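Local coordinates for structural protein ORF273 (Acidianus two-tailed virus, PDB 4ART) that is a structural protein of the virion of an archaeal virus, with a new fold that withstands heat and acid, its precise role being unassigned, at residues A[75-78]-A[83-86]; A[100-105]-A[264-269]; A[211-216]-A[233-238]. All coordinates share one frame; numbering follows the deposited sequence.

How the contacts relate
Contact 1 comes first along the chain and is the most local, closing the turn between helix 70-78 and strand 87-96. Contact 2 joins helix 99-108 to the C-terminal helix 263-266, and the long loop it closes contains contact 3, where helices 210-221 and 229-242 meet. The centres of contacts 2 and 3 are 18 Å apart, and they touch where F104 CZ packs on L214 O at 4.1 Å. Contact 1 lies across the chain's centre from both, its centre 36 Å and 37 Å from theirs. Helical packing continues from contact 2 into contact 3, beside the second subunit; surface contact 1 leads into strand 87-96 of the mixed sheet, on which F102 of contact 2 packs.

Contact 1: residues A[75-78]-A[83-86]; sequences IEVE and SAND
V77 meets the S83-A84 peptide through both methyls, and its chi1 of 171° sets the division of labour: CG1 lies anti to the backbone N, while CG2 lies anti to the carbonyl carbon. From this fork CG2 reaches the peptide link, 3.8 Å from A84 N and 4.0 Å from S83 C. CG1 turns to the alanine methyl, with A84 CB at 4.2 Å. The valine thus packs on main chain as much as on side chain, its CB directed at the opposing segment, and the contact is van der Waals in kind, part of it methyl on peptide. S83 contributes backbone here, because its own CB points away from the helix.

The hydroxyl of S83 has a local task instead. With chi1 at 175°, OG is placed to accept the backbone N-H of N85 at 3.0 Å, and the N-H...O angle of 153° supports an ST turn. D86 N donates to S83 O at 3.1 Å, so the short 3-10 segment is held at its start by both a side-chain and a main-chain acceptor of the same serine. S83 O also receives a hydrogen bond from the Y73 hydroxyl, one turn earlier on the helix that carries V77.

The contact buries 100 Å² in all and lies at the surface, where the loop after helix 70-78 leads into strand 87-96 of the mixed sheet; V132, from a loop, packs against A84.

Contact 2: residues A[100-105]-A[264-269]; sequences DEFLFD and LKLERL
L103 points from helix 99-108 at E267, and its side chain can be followed outward against that one residue. CB and CG each lie 4.2 Å from E267 OE1, at the limit of contact. The branches then part: CD1 goes to the backbone, 4.1 Å from E267 O, whereas CD2 approaches the carboxylate, 3.5 Å from E267 OE1 and 3.7 Å from E267 CD. L103 CD2 also comes within 4.0 Å of E267 CB, so this methyl meets both the root and the carboxylate of the glutamate while the two side chains cross at a slant. A bend at chi2, -105°, turns the carboxylate towards L103 CD2.

Beside this pair, F102 and L266 form a purely apolar contact. L266 CD2 meets the phenylalanine at the ring edge, near the ring plane, and is 3.9 Å from F102 CE2. The two side chains cross at about a right angle. Both are buried and both pack on Y154 of strand 154-161, which places the pair between the helices and the mixed sheet.

Chemically, then, the union of helix 99-108 with the C-terminal end of the chain rests on van der Waals packing, 184 Å² in total. The carboxylate of E267 lies against a methyl and also close to the like-charged D107, surroundings that would tend to favour its protonated form; low pH, which this acid-stable protein withstands, would act in the same direction.

Contact 3: residues A[211-216]-A[233-238]; sequences DEALRI and LKIAHA. With SO4 (sulfate ion), chain F.
A213 and I216 on helix 210-221 both receive I235, the residue through which segment 233-238 makes this contact. Along that segment, I235 is met first, with its CB directed at the other helix and its two branches divided. CG2, anti to the backbone N, rests on the methyl of A213, with A213 CB 4.0 Å from I235 CG2. CG1 carries CD1 the other way: with chi2 at 167° the chain is extended, and I235 CD1 lies 3.8 Å from I216 CB. That methyl sits equally close to I216 CG2, across the branch point, and the two isoleucines cross at about a right angle. Further on, A238 packs against L205 of a loop that also touches A213.

Away from I235, R215 grips a sulfate, probably from the crystallisation liquor. Its NE donates to O1 of the ion at 2.8 Å with an N-H...O angle of 163°, and a weak bond runs from NH2 to O2; the sulfur lies in the guanidinium plane, at its edge. S112 OG and S114 OG of the second subunit are also hydrogen-bonded to the ion, which therefore lies between subunits.

The axes of segments 211-216 and 233-238 cross at -120°, with a closest approach of 10.0 Å; Y208 packs on both isoleucines and helix 188-201 flanks D211. R215 NH2 forms a salt bridge with D211 OD1 of the second subunit, and D211 OD1 one with R215 NH2 of that subunit, so helix 210-221 joins helix 229-242 to the dimer interface.

Contact 1: residues A[75-78]-A[83-86]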
loop_
_atom_site.group_PDB
_atom_site.type_symbol
_atom_site.label_atom_id
_atom_site.label_comp_id
_atom_site.label_asym_id
_atom_site.label_seq_id
_atom_site.Cartn_x
_atom_site.Cartn_y
_atom_site.Cartn_z
ATOM N N ILE A 75 -19.883 -13.969 -1.791
ATOM C CA ILE A 75 -20.265 -15.298 -2.297
ATOM C C ILE A 75 -21.762 -15.515 -2.047
ATOM O O ILE A 75 -22.468 -15.967 -2.947
ATOM C CB ILE A 75 -19.385 -16.443 -1.708
ATOM C CG1 ILE A 75 -17.855 -16.229 -1.935
ATOM C CG2 ILE A 75 -19.857 -17.842 -2.134
ATOM C CD1 ILE A 75 -17.144 -16.555 -3.300
ATOM N N GLU A 76 -22.246 -15.155 -0.846
ATOM C CA GLU A 76 -23.667 -15.245 -0.474
ATOM C C GLU A 76 -24.548 -14.349 -1.362
ATOM O O GLU A 76 -25.660 -14.743 -1.699
ATOM C CB GLU A 76 -23.876 -14.940 1.022
ATOM C CG GLU A 76 -23.206 -15.932 1.964
ATOM C CD GLU A 76 -23.727 -17.355 1.893
ATOM O OE1 GLU A 76 -24.693 -17.665 2.629
ATOM O OE2 GLU A 76 -23.179 -18.156 1.099
ATOM N N VAL A 77 -24.026 -13.186 -1.804
ATOM C CA VAL A 77 -24.720 -12.283 -2.734
ATOM C C VAL A 77 -24.817 -12.977 -4.104
ATOM O O VAL A 77 -25.913 -13.069 -4.681
ATOM C CB VAL A 77 -24.054 -10.877 -2.812
ATOM C CG1 VAL A 77 -24.665 -10.044 -3.939
ATOM C CG2 VAL A 77 -24.181 -10.139 -1.479
ATOM N N GLU A 78 -23.667 -13.507 -4.579
ATOM C CA GLU A 78 -23.479 -14.257 -5.832
ATOM C C GLU A 78 -24.421 -15.481 -5.928
ATOM O O GLU A 78 -24.707 -15.938 -7.040
ATOM C CB GLU A 78 -21.991 -14.685 -5.957
ATOM C CG GLU A 78 -21.481 -14.804 -7.386
ATOM C CD GLU A 78 -20.153 -15.505 -7.631
ATOM O OE1 GLU A 78 -19.513 -15.979 -6.663
ATOM O OE2 GLU A 78 -19.761 -15.599 -8.817
ATOM N N SER A 83 -28.066 -9.755 0.182
ATOM C CA SER A 83 -28.165 -8.647 -0.761
ATOM C C SER A 83 -27.128 -7.576 -0.516
ATOM O O SER A 83 -26.982 -7.073 0.605
ATOM C CB SER A 83 -29.551 -8.019 -0.736
ATOM O OG SER A 83 -29.567 -6.877 -1.578
ATOM N N ALA A 84 -26.502 -7.138 -1.605
ATOM C CA ALA A 84 -25.519 -6.060 -1.590
ATOM C C ALA A 84 -26.204 -4.735 -1.155
ATOM O O ALA A 84 -25.530 -3.832 -0.665
ATOM C CB ALA A 84 -24.856 -5.920 -2.974
ATOM N N ASN A 85 -27.557 -4.680 -1.249
ATOM C CA ASN A 85 -28.367 -3.519 -0.865
ATOM C C ASN A 85 -28.407 -3.307 0.640
ATOM O O ASN A 85 -28.609 -2.188 1.086
ATOM C CB ASN A 85 -29.784 -3.611 -1.444
ATOM C CG ASN A 85 -29.810 -3.710 -2.950
ATOM O OD1 ASN A 85 -29.092 -3.003 -3.669
ATOM N ND2 ASN A 85 -30.630 -4.613 -3.466
ATOM N N ASP A 86 -28.151 -4.366 1.409
ATOM C CA ASP A 86 -28.131 -4.339 2.877
ATOM C C ASP A 86 -26.836 -3.795 3.488
ATOM O O ASP A 86 -26.794 -3.539 4.688
ATOM C CB ASP A 86 -28.445 -5.753 3.413
ATOM C CG ASP A 86 -29.857 -6.234 3.131
ATOM O OD1 ASP A 86 -30.800 -5.406 3.211
ATOM O OD2 ASP A 86 -30.027 -7.436 2.867
#

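Contact 2: residues A[100-105]-A[264-269]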
loop_
_atom_site.group_PDB
_atom_site.type_symbol
_atom_site.label_atom_id
_atom_site.label_comp_id
_atom_site.label_asym_id
_atom_site.label_seq_id
_atom_site.Cartn_x
_atom_site.Cartn_y
_atom_site.Cartn_z
ATOM N N ASP A 100 4.835 4.170 15.152
ATOM C CA ASP A 100 4.832 5.345 14.292
ATOM C C ASP A 100 3.893 5.147 13.106
ATOM O O ASP A 100 3.174 6.073 12.729
ATOM C CB ASP A 100 6.258 5.656 13.822
ATOM C CG ASP A 100 7.234 5.972 14.948
ATOM O OD1 ASP A 100 6.927 6.880 15.776
ATOM O OD2 ASP A 100 8.297 5.315 15.011
ATOM N N GLU A 101 3.886 3.925 12.542
ATOM C CA GLU A 101 3.054 3.522 11.407
ATOM C C GLU A 101 1.604 3.436 11.847
ATOM O O GLU A 101 0.720 3.878 11.114
ATOM C CB GLU A 101 3.528 2.178 10.848
ATOM C CG GLU A 101 2.982 1.906 9.459
ATOM C CD GLU A 101 3.561 0.691 8.766
ATOM O OE1 GLU A 101 4.786 0.454 8.893
ATOM O OE2 GLU A 101 2.790 -0.017 8.078
ATOM N N PHE A 102 1.363 2.883 13.047
ATOM C CA PHE A 102 0.044 2.812 13.672
ATOM C C PHE A 102 -0.555 4.222 13.773
ATOM O O PHE A 102 -1.661 4.446 13.299
ATOM C CB PHE A 102 0.158 2.172 15.081
ATOM C CG PHE A 102 -1.101 2.169 15.917
ATOM C CD1 PHE A 102 -2.222 1.446 15.518
ATOM C CD2 PHE A 102 -1.138 2.817 17.142
ATOM C CE1 PHE A 102 -3.376 1.423 16.303
ATOM C CE2 PHE A 102 -2.297 2.788 17.929
ATOM C CZ PHE A 102 -3.403 2.089 17.506
ATOM N N LEU A 103 0.199 5.176 14.331
ATOM C CA LEU A 103 -0.265 6.569 14.478
ATOM C C LEU A 103 -0.495 7.225 13.128
ATOM O O LEU A 103 -1.501 7.906 12.933
ATOM C CB LEU A 103 0.726 7.382 15.320
ATOM C CG LEU A 103 0.898 6.964 16.776
ATOM C CD1 LEU A 103 1.889 7.884 17.452
ATOM C CD2 LEU A 103 -0.443 6.938 17.536
ATOM N N PHE A 104 0.392 6.949 12.166
ATOM C CA PHE A 104 0.238 7.485 10.818
ATOM C C PHE A 104 -1.028 6.937 10.127
ATOM O O PHE A 104 -1.774 7.691 9.508
ATOM C CB PHE A 104 1.507 7.262 9.985
ATOM C CG PHE A 104 1.367 7.754 8.581
ATOM C CD1 PHE A 104 1.488 9.113 8.291
ATOM C CD2 PHE A 104 1.091 6.871 7.548
ATOM C CE1 PHE A 104 1.295 9.584 6.995
ATOM C CE2 PHE A 104 0.946 7.342 6.244
ATOM C CZ PHE A 104 1.056 8.697 5.974
ATOM N N ASP A 105 -1.268 5.632 10.242
ATOM C CA ASP A 105 -2.451 4.987 9.685
ATOM C C ASP A 105 -3.733 5.550 10.314
ATOM O O ASP A 105 -4.692 5.742 9.597
ATOM C CB ASP A 105 -2.390 3.462 9.890
ATOM C CG ASP A 105 -1.368 2.724 9.031
ATOM O OD1 ASP A 105 -0.596 3.403 8.292
ATOM O OD2 ASP A 105 -1.301 1.477 9.134
ATOM N N LEU A 264 -6.338 10.440 22.123
ATOM C CA LEU A 264 -5.213 11.343 22.323
ATOM C C LEU A 264 -4.302 10.853 23.436
ATOM O O LEU A 264 -3.087 11.025 23.329
ATOM C CB LEU A 264 -5.655 12.807 22.442
ATOM C CG LEU A 264 -6.472 13.291 21.228
ATOM C CD1 LEU A 264 -7.120 14.609 21.503
ATOM C CD2 LEU A 264 -5.617 13.347 19.954
ATOM N N LYS A 265 -4.856 10.099 24.411
ATOM C CA LYS A 265 -4.045 9.463 25.452
ATOM C C LYS A 265 -3.197 8.369 24.768
ATOM O O LYS A 265 -2.015 8.223 25.075
ATOM C CB LYS A 265 -4.941 8.870 26.561
ATOM C CG LYS A 265 -4.194 8.222 27.733
ATOM C CD LYS A 265 -3.782 9.232 28.814
ATOM C CE LYS A 265 -2.931 8.607 29.896
ATOM N NZ LYS A 265 -2.708 9.542 31.033
ATOM N N LEU A 266 -3.795 7.667 23.784
ATOM C CA LEU A 266 -3.184 6.607 22.989
ATOM C C LEU A 266 -1.872 6.994 22.301
ATOM O O LEU A 266 -0.922 6.218 22.362
ATOM C CB LEU A 266 -4.192 6.077 21.953
ATOM C CG LEU A 266 -3.816 4.804 21.244
ATOM C CD1 LEU A 266 -3.525 3.738 22.226
ATOM C CD2 LEU A 266 -4.907 4.360 20.321
ATOM N N GLU A 267 -1.822 8.179 21.651
ATOM C CA GLU A 267 -0.637 8.683 20.937
ATOM C C GLU A 267 0.563 8.900 21.869
ATOM O O GLU A 267 1.690 8.967 21.388
ATOM C CB GLU A 267 -0.933 9.957 20.118
ATOM C CG GLU A 267 -2.365 10.098 19.606
ATOM C CD GLU A 267 -2.653 9.853 18.136
ATOM O OE1 GLU A 267 -1.767 10.122 17.291
ATOM O OE2 GLU A 267 -3.804 9.467 17.824
ATOM N N ARG A 268 0.335 8.943 23.190
ATOM C CA ARG A 268 1.388 9.097 24.191
ATOM C C ARG A 268 2.053 7.759 24.567
ATOM O O ARG A 268 3.100 7.768 25.218
ATOM C CB ARG A 268 0.820 9.745 25.480
ATOM C CG ARG A 268 -0.001 11.009 25.255
ATOM C CD ARG A 268 -0.438 11.721 26.535
ATOM N NE ARG A 268 0.652 11.992 27.484
ATOM C CZ ARG A 268 1.621 12.888 27.303
ATOM N NH1 ARG A 268 1.684 13.592 26.179
ATOM N NH2 ARG A 268 2.552 13.061 28.232
ATOM N N LEU A 269 1.449 6.620 24.175
ATOM C CA LEU A 269 1.905 5.278 24.567
ATOM C C LEU A 269 2.980 4.525 23.719
ATOM O O LEU A 269 2.674 3.544 23.038
ATOM C CB LEU A 269 0.704 4.389 24.943
ATOM C CG LEU A 269 -0.355 5.021 25.873
ATOM C CD1 LEU A 269 -1.544 4.111 26.035
ATOM C CD2 LEU A 269 0.229 5.379 27.238
#

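Contact 3: residues A[211-216]-A[233-238]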
loop_
_atom_site.group_PDB
_atom_site.type_symbol
_atom_site.label_atom_id
_atom_site.label_comp_id
_atom_site.label_asym_id
_atom_site.label_seq_id
_atom_site.Cartn_x
_atom_site.Cartn_y
_atom_site.Cartn_z
ATOM N N ASP A 211 -2.009 11.930 -4.668
ATOM C CA ASP A 211 -0.952 10.933 -4.522
ATOM C C ASP A 211 0.297 11.509 -3.854
ATOM O O ASP A 211 0.906 10.839 -3.025
ATOM C CB ASP A 211 -0.671 10.219 -5.869
ATOM C CG ASP A 211 -1.750 9.207 -6.273
ATOM O OD1 ASP A 211 -2.735 9.061 -5.527
ATOM O OD2 ASP A 211 -1.615 8.573 -7.367
ATOM N N GLU A 212 0.644 12.777 -4.153
ATOM C CA GLU A 212 1.754 13.462 -3.458
ATOM C C GLU A 212 1.382 13.684 -1.987
ATOM O O GLU A 212 2.240 13.573 -1.111
ATOM C CB GLU A 212 1.959 14.847 -4.055
ATOM C CG GLU A 212 2.563 14.804 -5.426
ATOM C CD GLU A 212 2.621 16.174 -6.037
ATOM O OE1 GLU A 212 1.558 16.699 -6.452
ATOM O OE2 GLU A 212 3.727 16.753 -6.029
ATOM N N ALA A 213 0.099 14.011 -1.723
ATOM C CA ALA A 213 -0.387 14.253 -0.358
ATOM C C ALA A 213 -0.381 12.987 0.512
ATOM O O ALA A 213 -0.361 13.083 1.733
ATOM C CB ALA A 213 -1.780 14.877 -0.397
ATOM N N LEU A 214 -0.369 11.803 -0.098
ATOM C CA LEU A 214 -0.259 10.561 0.660
ATOM C C LEU A 214 1.234 10.360 0.966
ATOM O O LEU A 214 1.593 10.059 2.092
ATOM C CB LEU A 214 -0.737 9.352 -0.190
ATOM C CG LEU A 214 -2.238 9.103 -0.410
ATOM C CD1 LEU A 214 -2.433 7.954 -1.394
ATOM C CD2 LEU A 214 -2.958 8.781 0.903
ATOM N N ARG A 215 2.097 10.486 -0.060
ATOM C CA ARG A 215 3.557 10.261 -0.018
ATOM C C ARG A 215 4.367 11.161 0.904
ATOM O O ARG A 215 5.141 10.651 1.700
ATOM C CB ARG A 215 4.130 10.237 -1.435
ATOM C CG ARG A 215 3.720 8.974 -2.214
ATOM C CD ARG A 215 4.461 8.857 -3.535
ATOM N NE ARG A 215 4.220 7.555 -4.174
ATOM C CZ ARG A 215 3.418 7.358 -5.214
ATOM N NH1 ARG A 215 2.792 8.379 -5.780
ATOM N NH2 ARG A 215 3.285 6.145 -5.733
ATOM N N ILE A 216 4.187 12.483 0.820
ATOM C CA ILE A 216 4.931 13.434 1.658
ATOM C C ILE A 216 4.817 13.183 3.194
ATOM O O ILE A 216 5.857 13.078 3.845
ATOM C CB ILE A 216 4.682 14.891 1.218
ATOM C CG1 ILE A 216 5.286 15.127 -0.192
ATOM C CG2 ILE A 216 5.214 15.870 2.257
ATOM C CD1 ILE A 216 4.839 16.398 -0.832
ATOM N N LEU A 233 3.395 19.217 7.272
ATOM C CA LEU A 233 2.601 20.076 8.148
ATOM C C LEU A 233 1.650 20.941 7.309
ATOM O O LEU A 233 0.498 21.111 7.705
ATOM C CB LEU A 233 3.529 20.926 9.012
ATOM C CG LEU A 233 4.135 20.317 10.288
ATOM C CD1 LEU A 233 4.528 18.864 10.210
ATOM C CD2 LEU A 233 5.249 21.184 10.816
ATOM N N LYS A 234 2.112 21.451 6.137
ATOM C CA LYS A 234 1.276 22.218 5.202
ATOM C C LYS A 234 0.089 21.370 4.736
ATOM O O LYS A 234 -1.054 21.824 4.779
ATOM C CB LYS A 234 2.098 22.721 3.990
ATOM C CG LYS A 234 2.384 24.213 4.056
ATOM C CD LYS A 234 3.329 24.697 2.960
ATOM C CE LYS A 234 3.709 26.148 3.197
ATOM N NZ LYS A 234 4.180 26.837 1.958
ATOM N N ILE A 235 0.358 20.111 4.355
ATOM C CA ILE A 235 -0.669 19.171 3.903
ATOM C C ILE A 235 -1.617 18.850 5.058
ATOM O O ILE A 235 -2.832 18.835 4.844
ATOM C CB ILE A 235 -0.033 17.908 3.288
ATOM C CG1 ILE A 235 0.755 18.267 2.004
ATOM C CG2 ILE A 235 -1.118 16.844 3.012
ATOM C CD1 ILE A 235 1.696 17.194 1.439
ATOM N N ALA A 236 -1.057 18.563 6.262
ATOM C CA ALA A 236 -1.800 18.250 7.482
ATOM C C ALA A 236 -2.794 19.369 7.791
ATOM O O ALA A 236 -3.977 19.088 7.982
ATOM C CB ALA A 236 -0.844 18.090 8.669
ATOM N N HIS A 237 -2.321 20.634 7.796
ATOM C CA HIS A 237 -3.141 21.803 8.065
ATOM C C HIS A 237 -4.318 21.888 7.105
ATOM O O HIS A 237 -5.436 22.075 7.567
ATOM C CB HIS A 237 -2.300 23.095 8.015
ATOM C CG HIS A 237 -1.493 23.321 9.251
ATOM N ND1 HIS A 237 -0.175 23.767 9.204
ATOM C CD2 HIS A 237 -1.925 23.419 10.528
ATOM C CE1 HIS A 237 0.196 23.902 10.459
ATOM N NE2 HIS A 237 -0.838 23.748 11.289
ATOM N N ALA A 238 -4.065 21.714 5.780
ATOM C CA ALA A 238 -5.102 21.765 4.747
ATOM C C ALA A 238 -6.077 20.602 4.895
ATOM O O ALA A 238 -7.277 20.806 4.813
ATOM C CB ALA A 238 -4.482 21.768 3.354
HETATM S S SO4 F . 5.434 4.304 -3.067
HETATM O O1 SO4 F . 5.780 5.715 -2.839
HETATM O O2 SO4 F . 3.978 4.145 -3.185
HETATM O O3 SO4 F . 6.045 3.813 -4.298
HETATM O O4 SO4 F . 5.920 3.530 -1.915
#